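Local coordinates for protein hyaluronidase (Thermobaculum terrenum, PDB 5DIY) that probably hydrolyses O-linked N-acetylglucosamine as a glycoside hydrolase family 84 hexosaminidase, here in a variant with its predicted proton donor replaced, at residues Ser205-Val210 with Thr249-Ile254; His200-Ser205 with Ala218-Asn223; Lys329-Asp334 with Arg442-Gln447. All coordinates share one frame; numbering follows the deposited sequence.

Interaction 1. Residues Ser205-Val210 with Thr249-Ile254; sequences SHMQEV and THVVGI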
loop_
_atom_site.group_PDB
_atom_site.type_symbol
_atom_site.label_atom_id
_atom_site.label_comp_id
_atom_site.label_asym_id
_atom_site.label_seq_id
_atom_site.Cartn_x
_atom_site.Cartn_y
_atom_site.Cartn_z
ATOM N N SER C 205 -12.932 13.602 -13.286
ATOM C CA SER C 205 -14.337 13.225 -13.457
ATOM C C SER C 205 -14.923 12.577 -12.207
ATOM O O SER C 205 -16.036 12.913 -11.791
ATOM C CB SER C 205 -14.486 12.260 -14.634
ATOM O OG SER C 205 -15.847 11.935 -14.856
ATOM N N HIS C 206 -14.174 11.644 -11.617
ATOM C CA HIS C 206 -14.629 10.947 -10.420
ATOM C C HIS C 206 -14.747 11.901 -9.236
ATOM O O HIS C 206 -15.773 11.914 -8.555
ATOM C CB HIS C 206 -13.694 9.779 -10.066
ATOM C CG HIS C 206 -14.180 8.952 -8.919
ATOM N ND1 HIS C 206 -15.352 8.235 -8.978
ATOM C CD2 HIS C 206 -13.663 8.731 -7.686
ATOM C CE1 HIS C 206 -15.539 7.606 -7.832
ATOM N NE2 HIS C 206 -14.528 7.888 -7.032
ATOM N N MET C 207 -13.711 12.703 -9.001
ATOM C CA MET C 207 -13.714 13.633 -7.860
ATOM C C MET C 207 -14.687 14.808 -8.040
ATOM O O MET C 207 -15.137 15.378 -7.046
ATOM C CB MET C 207 -12.298 14.111 -7.528
ATOM C CG MET C 207 -11.329 12.985 -7.167
ATOM S SD MET C 207 -11.910 11.815 -5.914
ATOM C CE MET C 207 -12.135 12.931 -4.527
ATOM N N GLN C 208 -14.998 15.156 -9.292
ATOM C CA GLN C 208 -16.101 16.080 -9.619
ATOM C C GLN C 208 -17.429 15.576 -9.079
ATOM O O GLN C 208 -18.175 16.331 -8.455
ATOM C CB GLN C 208 -16.255 16.269 -11.138
ATOM C CG GLN C 208 -15.407 17.369 -11.749
ATOM C CD GLN C 208 -15.613 17.512 -13.253
ATOM O OE1 GLN C 208 -16.290 16.696 -13.889
ATOM N NE2 GLN C 208 -15.028 18.555 -13.830
ATOM N N GLU C 209 -17.719 14.300 -9.329
ATOM C CA GLU C 209 -18.952 13.683 -8.841
ATOM C C GLU C 209 -19.004 13.694 -7.324
ATOM O O GLU C 209 -20.011 14.090 -6.744
ATOM C CB GLU C 209 -19.093 12.248 -9.340
ATOM C CG GLU C 209 -19.345 12.129 -10.829
ATOM C CD GLU C 209 -19.380 10.681 -11.276
ATOM O OE1 GLU C 209 -18.294 10.080 -11.439
ATOM O OE2 GLU C 209 -20.492 10.142 -11.451
ATOM N N VAL C 210 -17.904 13.287 -6.689
ATOM C CA VAL C 210 -17.805 13.293 -5.225
ATOM C C VAL C 210 -18.070 14.705 -4.682
ATOM O O VAL C 210 -18.834 14.873 -3.728
ATOM C CB VAL C 210 -16.429 12.792 -4.714
ATOM C CG1 VAL C 210 -16.328 12.933 -3.191
ATOM C CG2 VAL C 210 -16.193 11.333 -5.096
ATOM N N THR C 249 -7.905 20.877 -8.841
ATOM C CA THR C 249 -9.131 21.646 -9.112
ATOM C C THR C 249 -10.344 21.183 -8.282
ATOM O O THR C 249 -11.157 22.011 -7.884
ATOM C CB THR C 249 -9.466 21.611 -10.624
ATOM O OG1 THR C 249 -8.375 22.183 -11.355
ATOM C CG2 THR C 249 -10.746 22.383 -10.955
ATOM N N HIS C 250 -10.451 19.883 -8.007
ATOM C CA HIS C 250 -11.612 19.321 -7.293
ATOM C C HIS C 250 -11.312 18.745 -5.910
ATOM O O HIS C 250 -12.223 18.257 -5.241
ATOM C CB HIS C 250 -12.276 18.258 -8.173
ATOM C CG HIS C 250 -12.581 18.750 -9.549
ATOM N ND1 HIS C 250 -11.764 18.491 -10.628
ATOM C CD2 HIS C 250 -13.570 19.551 -10.011
ATOM C CE1 HIS C 250 -12.255 19.083 -11.702
ATOM N NE2 HIS C 250 -13.350 19.733 -11.354
ATOM N N VAL C 251 -10.055 18.831 -5.474
ATOM C CA VAL C 251 -9.614 18.221 -4.225
ATOM C C VAL C 251 -8.842 19.263 -3.410
ATOM O O VAL C 251 -7.946 19.923 -3.930
ATOM C CB VAL C 251 -8.753 16.970 -4.525
ATOM C CG1 VAL C 251 -8.074 16.438 -3.272
ATOM C CG2 VAL C 251 -9.612 15.881 -5.167
ATOM N N VAL C 252 -9.212 19.411 -2.142
ATOM C CA VAL C 252 -8.557 20.363 -1.222
ATOM C C VAL C 252 -7.170 19.880 -0.762
ATOM O O VAL C 252 -6.293 20.691 -0.452
ATOM C CB VAL C 252 -9.471 20.694 0.000
ATOM C CG1 VAL C 252 -9.604 19.508 0.944
ATOM C CG2 VAL C 252 -8.965 21.916 0.759
ATOM N N GLY C 253 -6.977 18.567 -0.709
ATOM C CA GLY C 253 -5.680 17.996 -0.367
ATOM C C GLY C 253 -5.673 16.482 -0.435
ATOM O O GLY C 253 -6.716 15.856 -0.643
ATOM N N ILE C 254 -4.484 15.900 -0.274
ATOM C CA ILE C 254 -4.311 14.452 -0.309
ATOM C C ILE C 254 -3.432 14.032 0.852
ATOM O O ILE C 254 -2.344 14.576 1.030
ATOM C CB ILE C 254 -3.673 13.954 -1.637
ATOM C CG1 ILE C 254 -4.379 14.582 -2.852
ATOM C CG2 ILE C 254 -3.701 12.426 -1.688
ATOM C CD1 ILE C 254 -3.891 14.115 -4.210
HETATM O O HOH W 1 -13.875 16.144 -4.481
#
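His250 and Val251 meet Gln208 and Met207 where the loop entering strand 251-256, the last of an eight-stranded parallel TIM barrel, runs beside helix 204-214 on the barrel's outside. His250 carries most of the contact. The Gln208 amide plane is nearly perpendicular to its imidazole (88°), and Gln208 CG lies over one ring face in a CH-pi contact, 3.4 Å from the ring centroid and displaced toward the CD2-NE2 side. CG2 of the preceding Thr249 lies over the opposite face, so the ring is held between two aliphatic groups. The methylene of His250 touches Met207, CB to CB at 4.2 Å. Next along the chain, Val251 turns CG2 into the bend of the Met207 side chain: CG2 is 3.9 Å from both Met207 CG and Met207 CE, because folding at chi2 and chi3 (-50° and -61°) brings the terminal methyl back. Met207 continues inward to Leu220 and Trp192. Farther along, Gly253 and Ile254 pair with the strands on the two sides, at Leu220 and at Tyr6 and Gly8. One water ties the two backbones together, donating to Met207 O at 3.0 Å and to His250 O at 2.8 Å.

Interaction 2. Residues His200-Ser205 with Ala218-Asn223; sequences HEITTS and ATLWDN. With NAG (2-acetamido-2-deoxy-beta-D-glucopyranose), chain E.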
loop_
_atom_site.group_PDB
_atom_site.type_symbol
_atom_site.label_atom_id
_atom_site.label_comp_id
_atom_site.label_asym_id
_atom_site.label_seq_id
_atom_site.Cartn_x
_atom_site.Cartn_y
_atom_site.Cartn_z
ATOM N N HIS C 200 -6.976 2.207 -8.146
ATOM C CA HIS C 200 -6.078 2.079 -9.297
ATOM C C HIS C 200 -5.771 3.434 -9.890
ATOM O O HIS C 200 -4.609 3.772 -10.116
ATOM C CB HIS C 200 -6.668 1.178 -10.386
ATOM C CG HIS C 200 -5.785 1.052 -11.593
ATOM N ND1 HIS C 200 -6.261 1.159 -12.883
ATOM C CD2 HIS C 200 -4.446 0.872 -11.700
ATOM C CE1 HIS C 200 -5.255 1.025 -13.731
ATOM N NE2 HIS C 200 -4.144 0.853 -13.039
ATOM N N GLU C 201 -6.826 4.200 -10.138
ATOM C CA GLU C 201 -6.711 5.540 -10.695
ATOM C C GLU C 201 -7.690 6.471 -9.988
ATOM O O GLU C 201 -8.750 6.040 -9.539
ATOM C CB GLU C 201 -6.998 5.520 -12.201
ATOM C CG GLU C 201 -8.291 4.800 -12.567
ATOM C CD GLU C 201 -8.683 4.964 -14.021
ATOM O OE1 GLU C 201 -7.787 5.180 -14.875
ATOM O OE2 GLU C 201 -9.896 4.867 -14.303
ATOM N N ILE C 202 -7.318 7.738 -9.884
ATOM C CA ILE C 202 -8.219 8.770 -9.364
ATOM C C ILE C 202 -8.309 9.858 -10.433
ATOM O O ILE C 202 -7.316 10.525 -10.728
ATOM C CB ILE C 202 -7.765 9.329 -7.997
ATOM C CG1 ILE C 202 -7.541 8.178 -7.002
ATOM C CG2 ILE C 202 -8.816 10.284 -7.425
ATOM C CD1 ILE C 202 -7.170 8.617 -5.602
ATOM N N THR C 203 -9.504 10.005 -11.012
ATOM C CA THR C 203 -9.746 10.944 -12.112
ATOM C C THR C 203 -10.466 12.214 -11.646
ATOM O O THR C 203 -11.162 12.203 -10.627
ATOM C CB THR C 203 -10.593 10.287 -13.215
ATOM O OG1 THR C 203 -11.876 9.937 -12.680
ATOM C CG2 THR C 203 -9.903 9.033 -13.754
ATOM N N THR C 204 -10.310 13.292 -12.419
ATOM C CA THR C 204 -11.008 14.556 -12.159
ATOM C C THR C 204 -12.514 14.349 -12.264
ATOM O O THR C 204 -13.274 14.843 -11.427
ATOM C CB THR C 204 -10.605 15.673 -13.146
ATOM O OG1 THR C 204 -10.893 15.258 -14.487
ATOM C CG2 THR C 204 -9.126 16.007 -13.028
ATOM N N SER C 205 -12.932 13.602 -13.286
ATOM C CA SER C 205 -14.337 13.225 -13.457
ATOM C C SER C 205 -14.923 12.577 -12.207
ATOM O O SER C 205 -16.036 12.913 -11.791
ATOM C CB SER C 205 -14.486 12.260 -14.634
ATOM O OG SER C 205 -15.847 11.935 -14.856
ATOM N N ALA C 218 -13.580 17.319 -1.816
ATOM C CA ALA C 218 -13.185 16.249 -0.894
ATOM C C ALA C 218 -11.696 16.338 -0.590
ATOM O O ALA C 218 -10.950 16.982 -1.318
ATOM C CB ALA C 218 -13.508 14.892 -1.494
ATOM N N THR C 219 -11.288 15.711 0.509
ATOM C CA THR C 219 -9.880 15.489 0.821
ATOM C C THR C 219 -9.621 14.023 0.517
ATOM O O THR C 219 -10.413 13.171 0.895
ATOM C CB THR C 219 -9.574 15.778 2.305
ATOM O OG1 THR C 219 -10.078 17.073 2.651
ATOM C CG2 THR C 219 -8.067 15.736 2.574
ATOM N N LEU C 220 -8.539 13.727 -0.189
ATOM C CA LEU C 220 -8.238 12.346 -0.546
ATOM C C LEU C 220 -7.453 11.650 0.557
ATOM O O LEU C 220 -6.397 12.130 0.976
ATOM C CB LEU C 220 -7.471 12.255 -1.864
ATOM C CG LEU C 220 -8.297 12.314 -3.150
ATOM C CD1 LEU C 220 -7.357 12.555 -4.324
ATOM C CD2 LEU C 220 -9.115 11.041 -3.360
ATOM N N TRP C 221 -8.005 10.538 1.034
ATOM C CA TRP C 221 -7.288 9.553 1.836
ATOM C C TRP C 221 -6.812 8.556 0.795
ATOM O O TRP C 221 -7.569 7.690 0.381
ATOM C CB TRP C 221 -8.250 8.891 2.837
ATOM C CG TRP C 221 -7.668 7.845 3.760
ATOM C CD1 TRP C 221 -6.714 6.904 3.469
ATOM C CD2 TRP C 221 -8.042 7.618 5.123
ATOM N NE1 TRP C 221 -6.468 6.128 4.568
ATOM C CE2 TRP C 221 -7.267 6.538 5.596
ATOM C CE3 TRP C 221 -8.952 8.231 5.993
ATOM C CZ2 TRP C 221 -7.371 6.055 6.902
ATOM C CZ3 TRP C 221 -9.061 7.748 7.291
ATOM C CH2 TRP C 221 -8.270 6.671 7.734
ATOM N N ASP C 222 -5.566 8.680 0.356
ATOM C CA ASP C 222 -5.078 7.845 -0.731
ATOM C C ASP C 222 -4.329 6.652 -0.144
ATOM O O ASP C 222 -3.280 6.817 0.487
ATOM C CB ASP C 222 -4.193 8.657 -1.681
ATOM C CG ASP C 222 -4.202 8.113 -3.102
ATOM O OD1 ASP C 222 -4.729 7.005 -3.335
ATOM O OD2 ASP C 222 -3.692 8.807 -4.008
ATOM N N ASN C 223 -4.875 5.455 -0.350
ATOM C CA ASN C 223 -4.335 4.231 0.236
ATOM C C ASN C 223 -3.226 3.642 -0.623
ATOM O O ASN C 223 -3.364 2.560 -1.201
ATOM C CB ASN C 223 -5.449 3.195 0.462
ATOM C CG ASN C 223 -6.325 3.517 1.653
ATOM O OD1 ASN C 223 -7.539 3.635 1.527
ATOM N ND2 ASN C 223 -5.726 3.611 2.819
HETATM C C1 NAG E . -9.324 0.698 4.993
HETATM C C2 NAG E . -8.983 1.640 6.165
HETATM C C3 NAG E . -7.485 1.898 6.350
HETATM C C4 NAG E . -6.672 0.748 5.781
HETATM C C5 NAG E . -6.938 0.664 4.286
HETATM C C6 NAG E . -6.170 -0.480 3.603
HETATM C C7 NAG E . -9.659 3.755 5.073
HETATM C C8 NAG E . -10.517 4.980 5.222
HETATM N N2 NAG E . -9.734 2.888 6.083
HETATM O O3 NAG E . -7.212 2.066 7.745
HETATM O O4 NAG E . -5.278 0.985 5.974
HETATM O O5 NAG E . -8.331 0.592 3.966
HETATM O O6 NAG E . -6.409 -1.739 4.236
HETATM O O7 NAG E . -8.957 3.577 4.085
#
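Segments 200-205 and 218-223 approach through side chains, their backbones staying well apart: the nearest CA atoms, those of Ile202 and Asp222, are 9.2 Å from each other. Residues 201-203 form an extended stretch of loop ending at Thr203, the N-cap of helix 204-214, whose OG1 accepts from His206 N; 218-222 is a strand of the TIM barrel. Ile202 alone bridges the gap from the loop. It meets Leu220 tip to tip, CD1 reaching Leu220 CD2 at 3.8 Å, while its CG2 branch lies 4.1 Å from Leu220 CD1. With CG1 beside the backbone N (chi1 -53°) and the chain extended beyond it, CD1 also arrives at the Asp222 carboxylate, 3.7 Å from OD1. The methyl comes from above the carboxylate plane, about equally far from both oxygens, and gives this buried acid an apolar neighbour; OD1 is satisfied by a salt bridge to Arg243 and OD2 by a hydrogen bond to Tyr240. Between Leu220 and Asp222 the strand alternates, and Trp221 points away from Ile202 to the sugar side, where the NAG acetamide methyl C8 sits 3.4 Å above the centre of its indole face. Asn223, which follows, belongs to the N-acetylglucosamine site. The contact lies within the beta-alpha-beta unit of strand 189-192, helix 204-214 and strand 218-222: Met207 of the helix packs on Ile202 and Leu220, and Ile254 of neighbouring strand 251-256 touches both Leu220 and Asp222.

Interaction 3. Residues Lys329-Asp334 with Arg442-Gln447; sequences KKVQED and RNFLQQ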
loop_
_atom_site.group_PDB
_atom_site.type_symbol
_atom_site.label_atom_id
_atom_site.label_comp_id
_atom_site.label_asym_id
_atom_site.label_seq_id
_atom_site.Cartn_x
_atom_site.Cartn_y
_atom_site.Cartn_z
ATOM N N LYS C 329 7.425 -15.925 -21.617
ATOM C CA LYS C 329 6.678 -16.190 -22.847
ATOM C C LYS C 329 7.608 -16.169 -24.079
ATOM O O LYS C 329 7.525 -17.043 -24.953
ATOM C CB LYS C 329 5.540 -15.177 -23.002
ATOM C CG LYS C 329 4.696 -15.328 -24.261
ATOM C CD LYS C 329 3.720 -14.166 -24.411
ATOM C CE LYS C 329 3.272 -13.989 -25.857
ATOM N NZ LYS C 329 2.473 -15.144 -26.348
ATOM N N LYS C 330 8.501 -15.190 -24.131
ATOM C CA LYS C 330 9.478 -15.086 -25.220
ATOM C C LYS C 330 10.429 -16.289 -25.237
ATOM O O LYS C 330 10.663 -16.885 -26.297
ATOM C CB LYS C 330 10.256 -13.772 -25.108
ATOM C CG LYS C 330 11.240 -13.513 -26.234
ATOM C CD LYS C 330 12.663 -13.909 -25.868
ATOM C CE LYS C 330 13.615 -13.668 -27.029
ATOM N NZ LYS C 330 14.913 -14.345 -26.777
ATOM N N VAL C 331 10.961 -16.638 -24.064
ATOM C CA VAL C 331 11.862 -17.794 -23.909
ATOM C C VAL C 331 11.178 -19.095 -24.330
ATOM O O VAL C 331 11.783 -19.912 -25.032
ATOM C CB VAL C 331 12.391 -17.930 -22.448
ATOM C CG1 VAL C 331 13.085 -19.277 -22.218
ATOM C CG2 VAL C 331 13.344 -16.790 -22.108
ATOM N N GLN C 332 9.932 -19.289 -23.901
ATOM C CA GLN C 332 9.189 -20.496 -24.272
ATOM C C GLN C 332 8.927 -20.563 -25.785
ATOM O O GLN C 332 9.023 -21.642 -26.384
ATOM C CB GLN C 332 7.883 -20.619 -23.480
ATOM C CG GLN C 332 8.097 -21.011 -22.022
ATOM C CD GLN C 332 6.822 -20.965 -21.182
ATOM O OE1 GLN C 332 5.744 -20.614 -21.669
ATOM N NE2 GLN C 332 6.942 -21.322 -19.910
ATOM N N GLU C 333 8.625 -19.423 -26.408
ATOM C CA GLU C 333 8.469 -19.400 -27.871
ATOM C C GLU C 333 9.780 -19.757 -28.585
ATOM O O GLU C 333 9.766 -20.528 -29.541
ATOM C CB GLU C 333 7.911 -18.067 -28.391
ATOM C CG GLU C 333 7.649 -18.125 -29.897
ATOM C CD GLU C 333 6.728 -17.044 -30.416
ATOM O OE1 GLU C 333 6.911 -15.868 -30.035
ATOM O OE2 GLU C 333 5.828 -17.382 -31.227
ATOM N N ASP C 334 10.900 -19.219 -28.106
ATOM C CA ASP C 334 12.223 -19.595 -28.624
ATOM C C ASP C 334 12.428 -21.113 -28.602
ATOM O O ASP C 334 12.805 -21.707 -29.612
ATOM C CB ASP C 334 13.348 -18.928 -27.815
ATOM C CG ASP C 334 13.580 -17.482 -28.192
ATOM O OD1 ASP C 334 13.118 -17.032 -29.263
ATOM O OD2 ASP C 334 14.246 -16.791 -27.405
ATOM N N ARG C 442 7.326 -18.775 -10.422
ATOM C CA ARG C 442 6.650 -20.022 -10.038
ATOM C C ARG C 442 6.070 -20.758 -11.240
ATOM O O ARG C 442 6.404 -21.930 -11.473
ATOM C CB ARG C 442 5.535 -19.747 -9.028
ATOM C CG ARG C 442 4.911 -20.990 -8.413
ATOM C CD ARG C 442 3.617 -20.652 -7.687
ATOM N NE ARG C 442 3.877 -19.775 -6.551
ATOM C CZ ARG C 442 4.317 -20.168 -5.358
ATOM N NH1 ARG C 442 4.545 -21.448 -5.098
ATOM N NH2 ARG C 442 4.526 -19.262 -4.405
ATOM N N ASN C 443 5.222 -20.065 -12.006
ATOM C CA ASN C 443 4.526 -20.687 -13.143
ATOM C C ASN C 443 5.503 -21.137 -14.232
ATOM O O ASN C 443 5.292 -22.165 -14.859
ATOM C CB ASN C 443 3.448 -19.761 -13.742
ATOM C CG ASN C 443 2.316 -19.430 -12.766
ATOM O OD1 ASN C 443 2.051 -20.151 -11.804
ATOM N ND2 ASN C 443 1.637 -18.320 -13.024
ATOM N N PHE C 444 6.578 -20.375 -14.436
ATOM C CA PHE C 444 7.624 -20.773 -15.372
ATOM C C PHE C 444 8.292 -22.069 -14.919
ATOM O O PHE C 444 8.436 -22.994 -15.707
ATOM C CB PHE C 444 8.671 -19.667 -15.554
ATOM C CG PHE C 444 9.799 -20.043 -16.485
ATOM C CD1 PHE C 444 9.559 -20.221 -17.847
ATOM C CD2 PHE C 444 11.101 -20.214 -16.001
ATOM C CE1 PHE C 444 10.593 -20.568 -18.714
ATOM C CE2 PHE C 444 12.138 -20.567 -16.856
ATOM C CZ PHE C 444 11.885 -20.745 -18.217
ATOM N N LEU C 445 8.671 -22.132 -13.646
ATOM C CA LEU C 445 9.304 -23.328 -13.077
ATOM C C LEU C 445 8.399 -24.563 -13.116
ATOM O O LEU C 445 8.859 -25.670 -13.437
ATOM C CB LEU C 445 9.805 -23.043 -11.647
ATOM C CG LEU C 445 10.949 -22.023 -11.574
ATOM C CD1 LEU C 445 11.247 -21.607 -10.139
ATOM C CD2 LEU C 445 12.205 -22.542 -12.257
ATOM N N GLN C 446 7.114 -24.379 -12.817
ATOM C CA GLN C 446 6.146 -25.469 -12.915
ATOM C C GLN C 446 6.066 -26.009 -14.349
ATOM O O GLN C 446 5.930 -27.215 -14.556
ATOM C CB GLN C 446 4.759 -25.016 -12.449
ATOM C CG GLN C 446 3.702 -26.123 -12.372
ATOM C CD GLN C 446 3.970 -27.117 -11.250
ATOM O OE1 GLN C 446 4.057 -26.743 -10.087
ATOM N NE2 GLN C 446 4.105 -28.379 -11.596
ATOM N N GLN C 447 6.149 -25.110 -15.326
ATOM C CA GLN C 447 6.119 -25.492 -16.730
ATOM C C GLN C 447 7.403 -26.223 -17.155
ATOM O O GLN C 447 7.346 -27.106 -18.014
ATOM C CB GLN C 447 5.830 -24.265 -17.621
ATOM C CG GLN C 447 5.559 -24.579 -19.095
ATOM C CD GLN C 447 4.515 -25.663 -19.320
ATOM O OE1 GLN C 447 4.724 -26.603 -20.090
ATOM N NE2 GLN C 447 3.394 -25.545 -18.649
#
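The Phe444 ring receives the Gln332 amide at its edge, near the ring plane, with Gln332 NE2 3.5 Å from Phe444 CD1, in side-chain packing between two nearly parallel helices of the helical region that follows the barrel. Amide and ring planes are only 24° apart, and the two side chains slide past each other in opposite directions. Val331 CG1 approaches the same ring obliquely, 4.4 Å from CZ, and Phe328, one turn before Gln332, stacks with it. Helices 322-336 and 440-451 run at 20° here, with the local axes 11.9 Å apart, a spacing bridged by the long Gln332 and the large Phe444. The phenyl group reaches across with CG anti to the backbone N (chi1 178°), while Gln332 is extended beyond CG and brings its amide to the second helix. There it also meets Gln447, one turn on from Phe444, whose CG methylene lies 3.6 Å from Gln332 NE2. Leu386 of helix 373-398 and Leu347 of helix 340-362 pack against Phe444, burying it between helices. Farther round helix 322-336, Lys330 and Asp334 are paired one turn apart, and Asp334 is also held by Arg339 through OD1. The lysine NZ donates to the syn lone pair of Asp334 OD2 at 2.6 Å, in a salt bridge.

How the interactions relate
Following the chain, interaction 2 opens first, in the loop ahead of helix 204-214, and interaction 1 opens on the helix itself, the two sharing Ser205. Interaction 2 closes at strand 218-222 and interaction 1 at the next strand, 251-256, so their loops cross. The strands are barrel neighbours, probably hydrogen-bonded from Leu220 N to Gly253 O and from Val252 N to Ala218 O; together the two contacts join helix 204-214 and its leading loop to both strands. Interaction 3 opens only after both have closed and ends a loop of 107 residues, mostly helical. Its centre is 44 Å from that of interaction 1 and 37 Å from that of interaction 2, within the helical region.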